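Local coordinates for octenoyl-coa reductase/carboxylase (Streptomyces sp., PDB 4A0S), which probably reduces and carboxylates 2-octenoyl-CoA with NADPH, making an extender unit for polyketide biosynthesis, at residues L30-K44 with W80-F92. Residues are numbered along the deposited sequence; the frame is centred on the assembly and turned at random.
Sequences LRAEDADMFKGVADK and WSAMFEPIPTFHF. With CO8 (octanoyl-coenzyme A), chain E.
Phe84 and Phe90 each lay a ring face against backbone of residues 30-44. Ala35 CA sits 3.6 Å from the centroid of the Phe84 ring and Ala32 CA 3.5 Å from that of Phe90, two CH-pi contacts. On the opposite face of Phe84, Ser81 O lies toward the rim, while the edge of that ring meets Phe38 CD2 in plane, rim to rim with the planes at 40°. Phe84, just past the helix, closes a Schellman motif with positive phi (55°); its CG, anti to the carbonyl carbon (chi1 -49°), carries the ring against Ala35. Leu30 packs beside it, CD2 3.6 Å from Ala82 CA and CD1 3.1 Å from Ser81 O. Pro88 joins this buried patch, CB on Ala35 CB, CG and CD on the coenzyme A adenine. Replacing Phe84 by an alanine would probably leave Ala35 CA without its ring face and Phe38 without its rim partner.

The Lys44-Glu85 end, by contrast, is partly exposed and takes in a water, which links Lys44 NZ to Met83 O; extended Lys44 points NZ at the anti lone pair of Glu85 OE2, 2.7 Å away. Nonpolar contacts and CH-pi faces thus hold residues 30-44 against the segment whose Pro86, Ile87, Pro88, His91 and Phe92 line the coenzyme A pocket, and the ion pair adds a polar hold at the margin.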
loop_
_atom_site.group_PDB
_atom_site.type_symbol
_atom_site.label_atom_id
_atom_site.label_comp_id
_atom_site.label_asym_id
_atom_site.label_seq_id
_atom_site.Cartn_x
_atom_site.Cartn_y
_atom_site.Cartn_z
ATOM N N LEU A 30 12.941 -14.086 -37.007
ATOM C CA LEU A 30 14.248 -14.688 -36.892
ATOM C C LEU A 30 14.115 -16.158 -37.219
ATOM O O LEU A 30 13.003 -16.720 -37.204
ATOM C CB LEU A 30 14.782 -14.504 -35.483
ATOM C CG LEU A 30 14.846 -13.051 -35.006
ATOM C CD1 LEU A 30 15.047 -13.077 -33.518
ATOM C CD2 LEU A 30 15.948 -12.278 -35.714
ATOM N N ARG A 31 15.257 -16.772 -37.501
ATOM C CA ARG A 31 15.333 -18.166 -37.855
ATOM C C ARG A 31 16.139 -18.874 -36.780
ATOM O O ARG A 31 17.201 -18.403 -36.388
ATOM C CB ARG A 31 16.011 -18.318 -39.220
ATOM C CG ARG A 31 15.233 -17.701 -40.386
ATOM C CD ARG A 31 14.003 -18.526 -40.764
ATOM N NE ARG A 31 14.372 -19.858 -41.254
ATOM C CZ ARG A 31 13.653 -20.964 -41.059
ATOM N NH1 ARG A 31 12.514 -20.914 -40.382
ATOM N NH2 ARG A 31 14.082 -22.126 -41.541
ATOM N N ALA A 32 15.617 -19.994 -36.287
ATOM C CA ALA A 32 16.273 -20.756 -35.225
ATOM C C ALA A 32 17.708 -21.123 -35.579
ATOM O O ALA A 32 18.583 -21.124 -34.705
ATOM C CB ALA A 32 15.473 -22.010 -34.891
ATOM N N GLU A 33 17.928 -21.428 -36.854
ATOM C CA GLU A 33 19.244 -21.802 -37.370
ATOM C C GLU A 33 20.280 -20.705 -37.170
ATOM O O GLU A 33 21.475 -20.993 -37.141
ATOM C CB GLU A 33 19.156 -22.182 -38.847
ATOM C CG GLU A 33 18.377 -21.177 -39.716
ATOM C CD GLU A 33 18.256 -21.607 -41.172
ATOM O OE1 GLU A 33 19.274 -22.030 -41.761
ATOM O OE2 GLU A 33 17.141 -21.504 -41.733
ATOM N N ASP A 34 19.823 -19.462 -37.002
ATOM C CA ASP A 34 20.739 -18.308 -36.890
ATOM C C ASP A 34 21.122 -17.927 -35.461
ATOM O O ASP A 34 21.868 -16.964 -35.252
ATOM C CB ASP A 34 20.141 -17.074 -37.574
ATOM C CG ASP A 34 19.894 -17.280 -39.061
ATOM O OD1 ASP A 34 20.563 -18.150 -39.673
ATOM O OD2 ASP A 34 19.024 -16.564 -39.617
ATOM N N ALA A 35 20.635 -18.675 -34.481
ATOM C CA ALA A 35 20.767 -18.258 -33.089
ATOM C C ALA A 35 22.212 -17.978 -32.651
ATOM O O ALA A 35 22.452 -17.072 -31.854
ATOM C CB ALA A 35 20.089 -19.252 -32.165
ATOM N N ASP A 36 23.165 -18.725 -33.199
ATOM C CA ASP A 36 24.576 -18.595 -32.796
ATOM C C ASP A 36 25.422 -17.781 -33.764
ATOM O O ASP A 36 26.638 -17.771 -33.647
ATOM C CB ASP A 36 25.225 -19.976 -32.608
ATOM C CG ASP A 36 24.442 -20.866 -31.659
ATOM O OD1 ASP A 36 24.092 -20.409 -30.539
ATOM O OD2 ASP A 36 24.170 -22.025 -32.044
ATOM N N MET A 37 24.780 -17.089 -34.705
ATOM C CA MET A 37 25.513 -16.398 -35.784
ATOM C C MET A 37 26.334 -15.201 -35.317
ATOM O O MET A 37 27.178 -14.701 -36.061
ATOM C CB MET A 37 24.554 -15.940 -36.870
ATOM C CG MET A 37 23.715 -14.767 -36.434
ATOM S SD MET A 37 22.594 -14.247 -37.706
ATOM C CE MET A 37 23.740 -13.485 -38.856
ATOM N N PHE A 38 26.055 -14.727 -34.105
ATOM C CA PHE A 38 26.789 -13.610 -33.525
ATOM C C PHE A 38 27.802 -14.054 -32.475
ATOM O O PHE A 38 28.369 -13.215 -31.754
ATOM C CB PHE A 38 25.836 -12.569 -32.924
ATOM C CG PHE A 38 24.928 -11.919 -33.932
ATOM C CD1 PHE A 38 25.453 -11.233 -35.029
ATOM C CD2 PHE A 38 23.547 -11.989 -33.777
ATOM C CE1 PHE A 38 24.609 -10.630 -35.965
ATOM C CE2 PHE A 38 22.691 -11.393 -34.707
ATOM C CZ PHE A 38 23.218 -10.710 -35.799
ATOM N N LYS A 39 28.048 -15.355 -32.389
ATOM C CA LYS A 39 29.071 -15.837 -31.485
ATOM C C LYS A 39 30.347 -15.043 -31.760
ATOM O O LYS A 39 30.820 -14.982 -32.895
ATOM C CB LYS A 39 29.299 -17.338 -31.664
ATOM C CG LYS A 39 30.350 -17.933 -30.728
ATOM C CD LYS A 39 29.795 -18.258 -29.341
ATOM C CE LYS A 39 29.619 -19.765 -29.150
ATOM N NZ LYS A 39 28.289 -20.256 -29.614
ATOM N N GLY A 40 30.864 -14.401 -30.715
ATOM C CA GLY A 40 32.059 -13.565 -30.809
ATOM C C GLY A 40 31.979 -12.494 -31.878
ATOM O O GLY A 40 32.948 -12.272 -32.612
ATOM N N VAL A 41 30.822 -11.844 -31.972
ATOM C CA VAL A 41 30.613 -10.708 -32.874
ATOM C C VAL A 41 30.311 -9.483 -32.016
ATOM O O VAL A 41 29.444 -9.544 -31.145
ATOM C CB VAL A 41 29.483 -11.008 -33.891
ATOM C CG1 VAL A 41 29.012 -9.746 -34.621
ATOM C CG2 VAL A 41 29.946 -12.078 -34.883
ATOM N N ALA A 42 31.054 -8.397 -32.243
ATOM C CA ALA A 42 30.969 -7.177 -31.428
ATOM C C ALA A 42 29.674 -6.410 -31.642
ATOM O O ALA A 42 28.871 -6.272 -30.719
ATOM C CB ALA A 42 32.163 -6.272 -31.703
ATOM N N ASP A 43 29.489 -5.909 -32.857
ATOM C CA ASP A 43 28.259 -5.239 -33.241
ATOM C C ASP A 43 27.363 -6.246 -33.948
ATOM O O ASP A 43 27.558 -6.535 -35.122
ATOM C CB ASP A 43 28.564 -4.035 -34.138
ATOM C CG ASP A 43 27.321 -3.450 -34.801
ATOM O OD1 ASP A 43 26.190 -3.671 -34.311
ATOM O OD2 ASP A 43 27.488 -2.761 -35.824
ATOM N N LYS A 44 26.387 -6.768 -33.213
ATOM C CA LYS A 44 25.487 -7.812 -33.712
ATOM C C LYS A 44 24.351 -7.204 -34.513
ATOM O O LYS A 44 23.210 -7.086 -34.042
ATOM C CB LYS A 44 24.965 -8.649 -32.551
ATOM C CG LYS A 44 26.087 -9.184 -31.679
ATOM C CD LYS A 44 25.583 -9.983 -30.510
ATOM C CE LYS A 44 26.758 -10.554 -29.724
ATOM N NZ LYS A 44 26.269 -11.581 -28.765
ATOM N N TRP A 80 17.024 -6.870 -28.929
ATOM C CA TRP A 80 17.601 -7.974 -28.164
ATOM C C TRP A 80 17.359 -9.293 -28.896
ATOM O O TRP A 80 18.280 -10.087 -29.035
ATOM C CB TRP A 80 16.998 -8.089 -26.757
ATOM C CG TRP A 80 17.245 -6.941 -25.842
ATOM C CD1 TRP A 80 16.307 -6.265 -25.115
ATOM C CD2 TRP A 80 18.498 -6.318 -25.560
ATOM N NE1 TRP A 80 16.902 -5.269 -24.383
ATOM C CE2 TRP A 80 18.243 -5.271 -24.644
ATOM C CE3 TRP A 80 19.810 -6.533 -25.999
ATOM C CZ2 TRP A 80 19.259 -4.445 -24.142
ATOM C CZ3 TRP A 80 20.823 -5.719 -25.507
ATOM C CH2 TRP A 80 20.541 -4.687 -24.581
ATOM N N SER A 81 16.118 -9.509 -29.350
ATOM C CA SER A 81 15.742 -10.702 -30.127
ATOM C C SER A 81 16.652 -10.937 -31.305
ATOM O O SER A 81 17.176 -12.033 -31.490
ATOM C CB SER A 81 14.344 -10.562 -30.730
ATOM O OG SER A 81 13.363 -10.534 -29.743
ATOM N N ALA A 82 16.771 -9.914 -32.143
ATOM C CA ALA A 82 17.531 -10.013 -33.378
ATOM C C ALA A 82 19.027 -10.167 -33.125
ATOM O O ALA A 82 19.775 -10.575 -34.010
ATOM C CB ALA A 82 17.258 -8.826 -34.246
ATOM N N MET A 83 19.461 -9.810 -31.921
ATOM C CA MET A 83 20.833 -10.044 -31.482
ATOM C C MET A 83 21.012 -11.395 -30.789
ATOM O O MET A 83 22.138 -11.762 -30.429
ATOM C CB MET A 83 21.260 -8.951 -30.506
ATOM C CG MET A 83 21.448 -7.594 -31.121
ATOM S SD MET A 83 21.720 -6.336 -29.863
ATOM C CE MET A 83 23.170 -6.908 -29.028
ATOM N N PHE A 84 19.905 -12.114 -30.588
ATOM C CA PHE A 84 19.875 -13.341 -29.765
ATOM C C PHE A 84 20.408 -13.128 -28.336
ATOM O O PHE A 84 20.920 -14.049 -27.687
ATOM C CB PHE A 84 20.542 -14.521 -30.494
ATOM C CG PHE A 84 20.049 -14.710 -31.911
ATOM C CD1 PHE A 84 18.831 -15.335 -32.168
ATOM C CD2 PHE A 84 20.805 -14.255 -32.997
ATOM C CE1 PHE A 84 18.366 -15.504 -33.486
ATOM C CE2 PHE A 84 20.348 -14.417 -34.313
ATOM C CZ PHE A 84 19.130 -15.048 -34.553
ATOM N N GLU A 85 20.241 -11.903 -27.844
ATOM C CA GLU A 85 20.661 -11.525 -26.498
ATOM C C GLU A 85 19.497 -11.236 -25.536
ATOM O O GLU A 85 18.423 -10.817 -25.962
ATOM C CB GLU A 85 21.580 -10.320 -26.563
ATOM C CG GLU A 85 22.921 -10.633 -27.161
ATOM C CD GLU A 85 23.907 -9.524 -26.925
ATOM O OE1 GLU A 85 23.500 -8.480 -26.374
ATOM O OE2 GLU A 85 25.090 -9.696 -27.277
ATOM N N PRO A 86 19.708 -11.492 -24.233
ATOM C CA PRO A 86 20.897 -12.156 -23.711
ATOM C C PRO A 86 20.839 -13.651 -23.994
ATOM O O PRO A 86 21.844 -14.342 -23.896
ATOM C CB PRO A 86 20.797 -11.904 -22.209
ATOM C CG PRO A 86 19.343 -11.849 -21.963
ATOM C CD PRO A 86 18.786 -11.112 -23.148
ATOM N N ILE A 87 19.650 -14.134 -24.335
ATOM C CA ILE A 87 19.417 -15.530 -24.646
ATOM C C ILE A 87 18.522 -15.556 -25.868
ATOM O O ILE A 87 17.528 -14.834 -25.911
ATOM C CB ILE A 87 18.675 -16.242 -23.498
ATOM C CG1 ILE A 87 19.540 -16.311 -22.233
ATOM C CG2 ILE A 87 18.194 -17.635 -23.945
ATOM C CD1 ILE A 87 18.731 -16.273 -20.952
ATOM N N PRO A 88 18.857 -16.396 -26.864
ATOM C CA PRO A 88 18.047 -16.504 -28.079
ATOM C C PRO A 88 16.589 -16.727 -27.719
ATOM O O PRO A 88 16.296 -17.565 -26.872
ATOM C CB PRO A 88 18.598 -17.756 -28.757
ATOM C CG PRO A 88 19.982 -17.858 -28.283
ATOM C CD PRO A 88 19.994 -17.326 -26.880
ATOM N N THR A 89 15.691 -15.973 -28.346
ATOM C CA THR A 89 14.255 -16.104 -28.082
ATOM C C THR A 89 13.729 -17.517 -28.327
ATOM O O THR A 89 12.756 -17.939 -27.713
ATOM C CB THR A 89 13.412 -15.116 -28.908
ATOM O OG1 THR A 89 13.789 -15.190 -30.285
ATOM C CG2 THR A 89 13.601 -13.711 -28.407
ATOM N N PHE A 90 14.382 -18.262 -29.207
ATOM C CA PHE A 90 13.949 -19.641 -29.444
ATOM C C PHE A 90 13.939 -20.493 -28.176
ATOM O O PHE A 90 13.091 -21.369 -28.026
ATOM C CB PHE A 90 14.765 -20.251 -30.568
ATOM C CG PHE A 90 14.506 -19.585 -31.878
ATOM C CD1 PHE A 90 13.414 -19.964 -32.652
ATOM C CD2 PHE A 90 15.295 -18.535 -32.304
ATOM C CE1 PHE A 90 13.138 -19.342 -33.837
ATOM C CE2 PHE A 90 15.018 -17.892 -33.502
ATOM C CZ PHE A 90 13.934 -18.307 -34.271
ATOM N N HIS A 91 14.840 -20.195 -27.248
ATOM C CA HIS A 91 14.840 -20.870 -25.958
ATOM C C HIS A 91 13.533 -20.570 -25.225
ATOM O O HIS A 91 12.957 -21.453 -24.590
ATOM C CB HIS A 91 16.043 -20.442 -25.115
ATOM C CG HIS A 91 15.966 -20.890 -23.688
ATOM N ND1 HIS A 91 16.162 -22.205 -23.301
ATOM C CD2 HIS A 91 15.700 -20.200 -22.552
ATOM C CE1 HIS A 91 16.026 -22.300 -21.989
ATOM N NE2 HIS A 91 15.744 -21.099 -21.511
ATOM N N PHE A 92 13.059 -19.324 -25.330
ATOM C CA PHE A 92 11.791 -18.931 -24.702
ATOM C C PHE A 92 10.599 -19.571 -25.375
ATOM O O PHE A 92 9.665 -20.024 -24.701
ATOM C CB PHE A 92 11.627 -17.412 -24.663
ATOM C CG PHE A 92 12.830 -16.699 -24.113
ATOM C CD1 PHE A 92 13.471 -17.166 -22.966
ATOM C CD2 PHE A 92 13.334 -15.583 -24.760
ATOM C CE1 PHE A 92 14.601 -16.517 -22.468
ATOM C CE2 PHE A 92 14.469 -14.914 -24.268
ATOM C CZ PHE A 92 15.099 -15.386 -23.130
HETATM N N1A CO8 E . 21.634 -20.350 -26.761
HETATM C C2A CO8 E . 20.656 -21.187 -26.410
HETATM N N3A CO8 E . 20.223 -21.252 -25.155
HETATM C C4A CO8 E . 20.779 -20.455 -24.215
HETATM C C5A CO8 E . 21.797 -19.567 -24.540
HETATM C C6A CO8 E . 22.228 -19.528 -25.863
HETATM N N6A CO8 E . 23.199 -18.685 -26.227
HETATM N N7A CO8 E . 22.145 -18.915 -23.430
HETATM C C8A CO8 E . 21.379 -19.375 -22.439
HETATM N N9A CO8 E . 20.548 -20.315 -22.917
HETATM C C1B CO8 E . 19.520 -21.105 -22.187
HETATM C C2B CO8 E . 20.165 -22.212 -21.346
HETATM O O2B CO8 E . 19.355 -23.408 -21.401
HETATM C C3B CO8 E . 20.127 -21.586 -19.955
HETATM O O3B CO8 E . 20.115 -22.590 -18.951
HETATM P P3B CO8 E . 21.523 -22.848 -18.197
HETATM O O7A CO8 E . 21.804 -24.450 -18.300
HETATM O O8A CO8 E . 22.757 -22.228 -19.095
HETATM O O9A CO8 E . 21.529 -22.302 -16.825
HETATM C C4B CO8 E . 18.818 -20.803 -19.960
HETATM O O4B CO8 E . 18.749 -20.251 -21.282
HETATM C C5B CO8 E . 18.882 -19.568 -19.053
HETATM O O5B CO8 E . 17.670 -18.800 -19.205
HETATM P P1A CO8 E . 16.272 -19.352 -18.548
HETATM O O1A CO8 E . 15.122 -18.217 -18.917
HETATM O O2A CO8 E . 15.828 -20.687 -19.062
HETATM O O3A CO8 E . 16.555 -19.485 -16.933
HETATM P P2A CO8 E . 16.339 -18.369 -15.749
HETATM O O4A CO8 E . 17.547 -18.555 -14.721
HETATM O O5A CO8 E . 15.004 -18.442 -15.070
HETATM O O6A CO8 E . 16.590 -16.907 -16.432
HETATM C CBP CO8 E . 16.127 -14.549 -16.956
HETATM C CCP CO8 E . 15.770 -15.774 -16.082
HETATM C CDP CO8 E . 17.513 -14.075 -16.486
HETATM C CEP CO8 E . 15.104 -13.453 -16.649
HETATM C CAP CO8 E . 16.114 -14.952 -18.469
HETATM O OAP CO8 E . 14.889 -15.645 -18.874
HETATM C C9P CO8 E . 16.426 -13.783 -19.444
HETATM O O9P CO8 E . 17.590 -13.379 -19.548
HETATM N N8P CO8 E . 15.390 -13.293 -20.164
HETATM C C7P CO8 E . 15.566 -12.233 -21.202
HETATM C C6P CO8 E . 15.154 -10.800 -20.762
HETATM C C5P CO8 E . 16.202 -9.796 -21.297
HETATM O O5P CO8 E . 17.369 -9.871 -20.921
HETATM N N4P CO8 E . 15.896 -8.944 -22.274
HETATM C C3P CO8 E . 14.599 -8.526 -22.792
HETATM C C2P CO8 E . 14.546 -7.066 -22.318
HETATM S S1P CO8 E . 13.088 -6.746 -21.255
HETATM C "C1'" CO8 E . 12.109 -5.934 -22.427
HETATM O "O1'" CO8 E . 12.586 -5.293 -23.382
HETATM C "C2'" CO8 E . 10.756 -6.090 -22.217
HETATM C "C3'" CO8 E . 9.798 -5.514 -23.019
HETATM C "C4'" CO8 E . 8.446 -5.699 -22.704
HETATM C "C5'" CO8 E . 8.134 -6.830 -21.737
HETATM C "C6'" CO8 E . 6.592 -6.912 -21.706
HETATM C "C7'" CO8 E . 6.165 -7.826 -20.592
HETATM C "C8'" CO8 E . 4.644 -7.990 -20.682
HETATM O O HOH W 1 24.143 -13.406 -29.756
#